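PDB 4QFL: ABC transporter periplasmic peptide-binding protein from Pseudoalteromonas, which binds dipeptides such as Ala-Phe in the periplasm, probably delivering them to an ABC transporter for uptake. Local coordinates for residues F113-F126 against I152-F165. Residues are numbered along the deposited sequence; the frame is centred on the assembly and turned at random.
Sequences FNADDVIFTFSRLF and IRKIVRVSDHQVRF
Arg157 ties the hairpin to the first turn of helix 115-126 through a nearly straight bond from NE to Asp116 OD1 (2.9 Å, 179° at the hydrogen). The carboxylate oxygen lies in the guanidinium plane, yet the donor meets it from above the carboxylate plane. NH1 and NH2 both grip Asp160 OD1, so the arginine bridges two carboxylates and its flat end is fixed in rotation; Ala115 CB lies over one face. A backbone bond, Ala115 N to Asp160 O (2.8 Å), fastens the helix start to the turn. Asn114 OD1 caps Asp116 N, and Asp117 OD2 accepts from Asn114 N, completing a capping box. These bonds hold the start of a helix that lies along one face of a four-stranded antiparallel sheet; strand 152-159, at one edge, runs antiparallel to it (axes at 175°). Among the apolar contacts, Ala115 CB rests on Val163 CG1 (3.4 Å), Ile119 lies alongside Ile155 in the opposite sense, CG1 against CG2, and Ile119 CD1 crosses the aliphatic stem of Arg157 at CB (3.6 Å). Ile155 CD1 reaches Phe122 CB (3.8 Å). The edge of Phe165 points toward the face of Phe122 in an offset edge-to-face pair, centroids 6.0 Å apart; Phe165 also meets Phe93 of the neighbouring strand. At the other helix end, Phe126 CG stands between its own backbone N and carbonyl carbon (chi1 66°), turning the ring onto Ile152, whose O lies over one face toward the rim; Ile155 CD1 is at the edge (4.1 Å from CE2). A serine here would probably open a gap beside Ile152 and leave Ile155 CD1 without that aromatic neighbour. Ser123 CA backs the ring's opposite face.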
loop_
_atom_site.group_PDB
_atom_site.type_symbol
_atom_site.label_atom_id
_atom_site.label_comp_id
_atom_site.label_asym_id
_atom_site.label_seq_id
_atom_site.Cartn_x
_atom_site.Cartn_y
_atom_site.Cartn_z
ATOM N N PHE A 113 -0.570 -7.114 -27.155
ATOM C CA PHE A 113 -0.368 -5.854 -26.453
ATOM C C PHE A 113 0.314 -4.773 -27.308
ATOM O O PHE A 113 1.323 -5.025 -27.979
ATOM C CB PHE A 113 0.437 -6.115 -25.175
ATOM C CG PHE A 113 1.107 -4.905 -24.641
ATOM C CD1 PHE A 113 0.359 -3.860 -24.129
ATOM C CD2 PHE A 113 2.486 -4.801 -24.651
ATOM C CE1 PHE A 113 0.975 -2.727 -23.638
ATOM C CE2 PHE A 113 3.112 -3.675 -24.167
ATOM C CZ PHE A 113 2.353 -2.632 -23.657
ATOM N N ASN A 114 -0.254 -3.570 -27.291
ATOM C CA ASN A 114 0.351 -2.446 -28.001
ATOM C C ASN A 114 0.025 -1.127 -27.329
ATOM O O ASN A 114 -0.551 -1.104 -26.232
ATOM C CB ASN A 114 -0.065 -2.423 -29.479
ATOM C CG ASN A 114 -1.551 -2.206 -29.664
ATOM O OD1 ASN A 114 -2.191 -1.498 -28.888
ATOM N ND2 ASN A 114 -2.115 -2.830 -30.696
ATOM N N ALA A 115 0.411 -0.035 -27.982
ATOM C CA ALA A 115 0.221 1.314 -27.451
ATOM C C ALA A 115 -1.220 1.624 -27.046
ATOM O O ALA A 115 -1.457 2.390 -26.120
ATOM C CB ALA A 115 0.715 2.343 -28.458
ATOM N N ASP A 116 -2.181 1.049 -27.763
ATOM C CA ASP A 116 -3.592 1.289 -27.486
ATOM C C ASP A 116 -3.989 0.881 -26.068
ATOM O O ASP A 116 -4.845 1.515 -25.447
ATOM C CB ASP A 116 -4.459 0.550 -28.500
ATOM C CG ASP A 116 -4.431 1.196 -29.863
ATOM O OD1 ASP A 116 -4.087 2.394 -29.937
ATOM O OD2 ASP A 116 -4.771 0.515 -30.855
ATOM N N ASP A 117 -3.370 -0.183 -25.569
ATOM C CA ASP A 117 -3.641 -0.692 -24.225
ATOM C C ASP A 117 -3.102 0.242 -23.155
ATOM O O ASP A 117 -3.713 0.430 -22.099
ATOM C CB ASP A 117 -3.022 -2.073 -24.071
ATOM C CG ASP A 117 -3.540 -3.051 -25.104
ATOM O OD1 ASP A 117 -4.768 -3.266 -25.138
ATOM O OD2 ASP A 117 -2.722 -3.582 -25.890
ATOM N N VAL A 118 -1.950 0.835 -23.438
ATOM C CA VAL A 118 -1.338 1.784 -22.522
ATOM C C VAL A 118 -2.195 3.030 -22.437
ATOM O O VAL A 118 -2.517 3.510 -21.344
ATOM C CB VAL A 118 0.082 2.141 -22.968
ATOM C CG1 VAL A 118 0.685 3.214 -22.073
ATOM C CG2 VAL A 118 0.952 0.886 -22.972
ATOM N N ILE A 119 -2.581 3.544 -23.599
ATOM C CA ILE A 119 -3.389 4.744 -23.645
ATOM C C ILE A 119 -4.727 4.506 -22.964
ATOM O O ILE A 119 -5.201 5.361 -22.222
ATOM C CB ILE A 119 -3.559 5.260 -25.084
ATOM C CG1 ILE A 119 -2.177 5.499 -25.698
ATOM C CG2 ILE A 119 -4.338 6.548 -25.081
ATOM C CD1 ILE A 119 -2.149 5.554 -27.212
ATOM N N PHE A 120 -5.329 3.341 -23.184
ATOM C CA PHE A 120 -6.598 3.051 -22.527
ATOM C C PHE A 120 -6.475 2.918 -21.020
ATOM O O PHE A 120 -7.237 3.521 -20.265
ATOM C CB PHE A 120 -7.234 1.772 -23.038
ATOM C CG PHE A 120 -8.354 1.295 -22.159
ATOM C CD1 PHE A 120 -9.620 1.871 -22.255
ATOM C CD2 PHE A 120 -8.137 0.316 -21.202
ATOM C CE1 PHE A 120 -10.663 1.450 -21.430
ATOM C CE2 PHE A 120 -9.175 -0.113 -20.367
ATOM C CZ PHE A 120 -10.436 0.456 -20.477
ATOM N N THR A 121 -5.547 2.074 -20.593
ATOM C CA THR A 121 -5.326 1.819 -19.172
ATOM C C THR A 121 -5.125 3.100 -18.378
ATOM O O THR A 121 -5.729 3.304 -17.310
ATOM C CB THR A 121 -4.093 0.927 -18.969
ATOM O OG1 THR A 121 -4.306 -0.328 -19.617
ATOM C CG2 THR A 121 -3.845 0.702 -17.479
ATOM N N PHE A 122 -4.264 3.965 -18.897
ATOM C CA PHE A 122 -3.905 5.166 -18.151
ATOM C C PHE A 122 -4.813 6.371 -18.400
ATOM O O PHE A 122 -4.996 7.197 -17.503
ATOM C CB PHE A 122 -2.401 5.467 -18.264
ATOM C CG PHE A 122 -1.551 4.398 -17.623
ATOM C CD1 PHE A 122 -1.414 4.341 -16.245
ATOM C CD2 PHE A 122 -0.965 3.403 -18.390
ATOM C CE1 PHE A 122 -0.685 3.348 -15.653
ATOM C CE2 PHE A 122 -0.234 2.402 -17.796
ATOM C CZ PHE A 122 -0.102 2.372 -16.423
ATOM N N SER A 123 -5.421 6.457 -19.578
ATOM C CA SER A 123 -6.404 7.504 -19.789
ATOM C C SER A 123 -7.671 7.203 -18.990
ATOM O O SER A 123 -8.427 8.114 -18.681
ATOM C CB SER A 123 -6.716 7.716 -21.270
ATOM O OG SER A 123 -7.445 6.628 -21.804
ATOM N N ARG A 124 -7.900 5.943 -18.630
ATOM C CA ARG A 124 -9.030 5.633 -17.751
ATOM C C ARG A 124 -8.973 6.457 -16.458
ATOM O O ARG A 124 -10.000 6.792 -15.871
ATOM C CB ARG A 124 -9.091 4.133 -17.419
ATOM C CG ARG A 124 -10.170 3.783 -16.393
ATOM C CD ARG A 124 -10.336 2.291 -16.148
ATOM N NE ARG A 124 -11.458 2.041 -15.240
ATOM C CZ ARG A 124 -11.779 0.841 -14.767
ATOM N NH1 ARG A 124 -11.069 -0.224 -15.108
ATOM N NH2 ARG A 124 -12.804 0.705 -13.943
ATOM N N LEU A 125 -7.765 6.788 -16.020
ATOM C CA LEU A 125 -7.577 7.526 -14.767
ATOM C C LEU A 125 -7.857 9.031 -14.872
ATOM O O LEU A 125 -8.520 9.601 -14.006
ATOM C CB LEU A 125 -6.159 7.314 -14.222
ATOM C CG LEU A 125 -5.654 5.878 -14.175
ATOM C CD1 LEU A 125 -4.170 5.885 -13.835
ATOM C CD2 LEU A 125 -6.448 5.052 -13.173
ATOM N N PHE A 126 -7.363 9.674 -15.926
ATOM C CA PHE A 126 -7.415 11.132 -15.984
ATOM C C PHE A 126 -8.414 11.683 -16.990
ATOM O O PHE A 126 -8.767 12.857 -16.930
ATOM C CB PHE A 126 -6.034 11.708 -16.305
ATOM C CG PHE A 126 -5.547 11.368 -17.683
ATOM C CD1 PHE A 126 -6.055 12.015 -18.790
ATOM C CD2 PHE A 126 -4.579 10.402 -17.871
ATOM C CE1 PHE A 126 -5.616 11.701 -20.054
ATOM C CE2 PHE A 126 -4.137 10.088 -19.137
ATOM C CZ PHE A 126 -4.655 10.740 -20.233
ATOM N N ILE A 152 -1.389 14.304 -15.798
ATOM C CA ILE A 152 -1.349 13.788 -17.170
ATOM C C ILE A 152 -2.293 14.528 -18.123
ATOM O O ILE A 152 -3.509 14.500 -17.938
ATOM C CB ILE A 152 -1.666 12.283 -17.230
ATOM C CG1 ILE A 152 -0.668 11.490 -16.386
ATOM C CG2 ILE A 152 -1.604 11.808 -18.653
ATOM C CD1 ILE A 152 -1.003 10.019 -16.283
ATOM N N ARG A 153 -1.729 15.179 -19.141
ATOM C CA ARG A 153 -2.521 15.938 -20.114
ATOM C C ARG A 153 -3.056 15.021 -21.210
ATOM O O ARG A 153 -4.249 15.022 -21.523
ATOM C CB ARG A 153 -1.693 17.076 -20.736
ATOM C CG ARG A 153 -2.506 18.104 -21.549
ATOM C CD ARG A 153 -1.592 19.032 -22.356
ATOM N NE ARG A 153 -1.156 18.405 -23.607
ATOM C CZ ARG A 153 -0.017 18.680 -24.236
ATOM N NH1 ARG A 153 0.822 19.574 -23.735
ATOM N NH2 ARG A 153 0.288 18.051 -25.365
ATOM N N LYS A 154 -2.164 14.243 -21.801
ATOM C CA LYS A 154 -2.571 13.255 -22.770
ATOM C C LYS A 154 -1.450 12.244 -22.913
ATOM O O LYS A 154 -0.369 12.423 -22.363
ATOM C CB LYS A 154 -2.928 13.908 -24.118
ATOM C CG LYS A 154 -1.823 14.723 -24.771
ATOM C CD LYS A 154 -2.290 15.285 -26.119
ATOM C CE LYS A 154 -1.146 15.946 -26.904
ATOM N NZ LYS A 154 -1.553 16.441 -28.266
ATOM N N ILE A 155 -1.734 11.158 -23.616
ATOM C CA ILE A 155 -0.719 10.202 -24.005
ATOM C C ILE A 155 -0.792 10.102 -25.517
ATOM O O ILE A 155 -1.807 9.667 -26.069
ATOM C CB ILE A 155 -0.991 8.809 -23.412
ATOM C CG1 ILE A 155 -1.284 8.914 -21.919
ATOM C CG2 ILE A 155 0.183 7.864 -23.699
ATOM C CD1 ILE A 155 -1.647 7.595 -21.277
ATOM N N VAL A 156 0.267 10.534 -26.185
ATOM C CA VAL A 156 0.313 10.468 -27.642
ATOM C C VAL A 156 0.608 9.050 -28.086
ATOM O O VAL A 156 1.407 8.349 -27.467
ATOM C CB VAL A 156 1.402 11.391 -28.232
ATOM C CG1 VAL A 156 1.559 11.145 -29.729
ATOM C CG2 VAL A 156 1.097 12.861 -27.939
ATOM N N ARG A 157 -0.047 8.639 -29.164
ATOM C CA ARG A 157 0.270 7.382 -29.806
ATOM C C ARG A 157 1.288 7.634 -30.895
ATOM O O ARG A 157 0.919 7.899 -32.042
ATOM C CB ARG A 157 -0.974 6.781 -30.431
ATOM C CG ARG A 157 -0.756 5.384 -30.962
ATOM C CD ARG A 157 -1.937 4.931 -31.785
ATOM N NE ARG A 157 -2.071 3.488 -31.731
ATOM C CZ ARG A 157 -1.332 2.654 -32.450
ATOM N NH1 ARG A 157 -0.421 3.132 -33.290
ATOM N NH2 ARG A 157 -1.510 1.344 -32.336
ATOM N N VAL A 158 2.569 7.561 -30.558
ATOM C CA VAL A 158 3.572 7.861 -31.563
ATOM C C VAL A 158 3.705 6.700 -32.536
ATOM O O VAL A 158 3.955 6.905 -33.713
ATOM C CB VAL A 158 4.931 8.243 -30.954
ATOM C CG1 VAL A 158 4.779 8.585 -29.490
ATOM C CG2 VAL A 158 5.917 7.126 -31.136
ATOM N N SER A 159 3.522 5.480 -32.049
ATOM C CA SER A 159 3.423 4.329 -32.936
ATOM C C SER A 159 2.840 3.111 -32.220
ATOM O O SER A 159 2.541 3.166 -31.027
ATOM C CB SER A 159 4.770 3.997 -33.598
ATOM O OG SER A 159 5.750 3.597 -32.657
ATOM N N ASP A 160 2.682 2.017 -32.963
ATOM C CA ASP A 160 2.075 0.803 -32.436
ATOM C C ASP A 160 2.701 0.372 -31.112
ATOM O O ASP A 160 2.016 -0.190 -30.250
ATOM C CB ASP A 160 2.164 -0.328 -33.461
ATOM C CG ASP A 160 1.106 -0.211 -34.554
ATOM O OD1 ASP A 160 0.053 0.421 -34.312
ATOM O OD2 ASP A 160 1.320 -0.760 -35.656
ATOM N N HIS A 161 3.996 0.640 -30.951
ATOM C CA HIS A 161 4.704 0.241 -29.735
ATOM C C HIS A 161 5.594 1.350 -29.164
ATOM O O HIS A 161 6.702 1.097 -28.687
ATOM C CB HIS A 161 5.478 -1.072 -29.946
ATOM C CG HIS A 161 4.606 -2.210 -30.379
ATOM N ND1 HIS A 161 3.965 -3.039 -29.484
ATOM C CD2 HIS A 161 4.234 -2.624 -31.610
ATOM C CE1 HIS A 161 3.246 -3.926 -30.149
ATOM N NE2 HIS A 161 3.395 -3.698 -31.442
ATOM N N GLN A 162 5.091 2.580 -29.212
ATOM C CA GLN A 162 5.705 3.688 -28.491
ATOM C C GLN A 162 4.654 4.756 -28.179
ATOM O O GLN A 162 3.830 5.105 -29.028
ATOM C CB GLN A 162 6.883 4.279 -29.267
ATOM C CG GLN A 162 7.594 5.410 -28.535
ATOM C CD GLN A 162 8.812 5.924 -29.273
ATOM O OE1 GLN A 162 8.713 6.811 -30.110
ATOM N NE2 GLN A 162 9.966 5.377 -28.956
ATOM N N VAL A 163 4.664 5.251 -26.947
ATOM C CA VAL A 163 3.741 6.299 -26.558
ATOM C C VAL A 163 4.517 7.381 -25.856
ATOM O O VAL A 163 5.628 7.151 -25.396
ATOM C CB VAL A 163 2.633 5.777 -25.611
ATOM C CG1 VAL A 163 1.832 4.673 -26.284
ATOM C CG2 VAL A 163 3.237 5.289 -24.292
ATOM N N ARG A 164 3.931 8.566 -25.772
ATOM C CA ARG A 164 4.547 9.654 -25.033
ATOM C C ARG A 164 3.522 10.311 -24.106
ATOM O O ARG A 164 2.500 10.814 -24.564
ATOM C CB ARG A 164 5.154 10.671 -26.004
ATOM C CG ARG A 164 5.713 11.906 -25.348
ATOM C CD ARG A 164 6.179 12.926 -26.378
ATOM N NE ARG A 164 5.074 13.452 -27.182
ATOM C CZ ARG A 164 4.969 13.303 -28.500
ATOM N NH1 ARG A 164 5.908 12.645 -29.166
ATOM N NH2 ARG A 164 3.929 13.815 -29.151
ATOM N N PHE A 165 3.782 10.262 -22.802
ATOM C CA PHE A 165 2.954 10.950 -21.813
ATOM C C PHE A 165 3.296 12.446 -21.799
ATOM O O PHE A 165 4.467 12.821 -21.714
ATOM C CB PHE A 165 3.180 10.376 -20.401
ATOM C CG PHE A 165 2.598 8.999 -20.176
ATOM C CD1 PHE A 165 3.141 7.877 -20.795
ATOM C CD2 PHE A 165 1.533 8.822 -19.298
ATOM C CE1 PHE A 165 2.611 6.604 -20.570
ATOM C CE2 PHE A 165 1.005 7.555 -19.061
ATOM C CZ PHE A 165 1.544 6.444 -19.701
#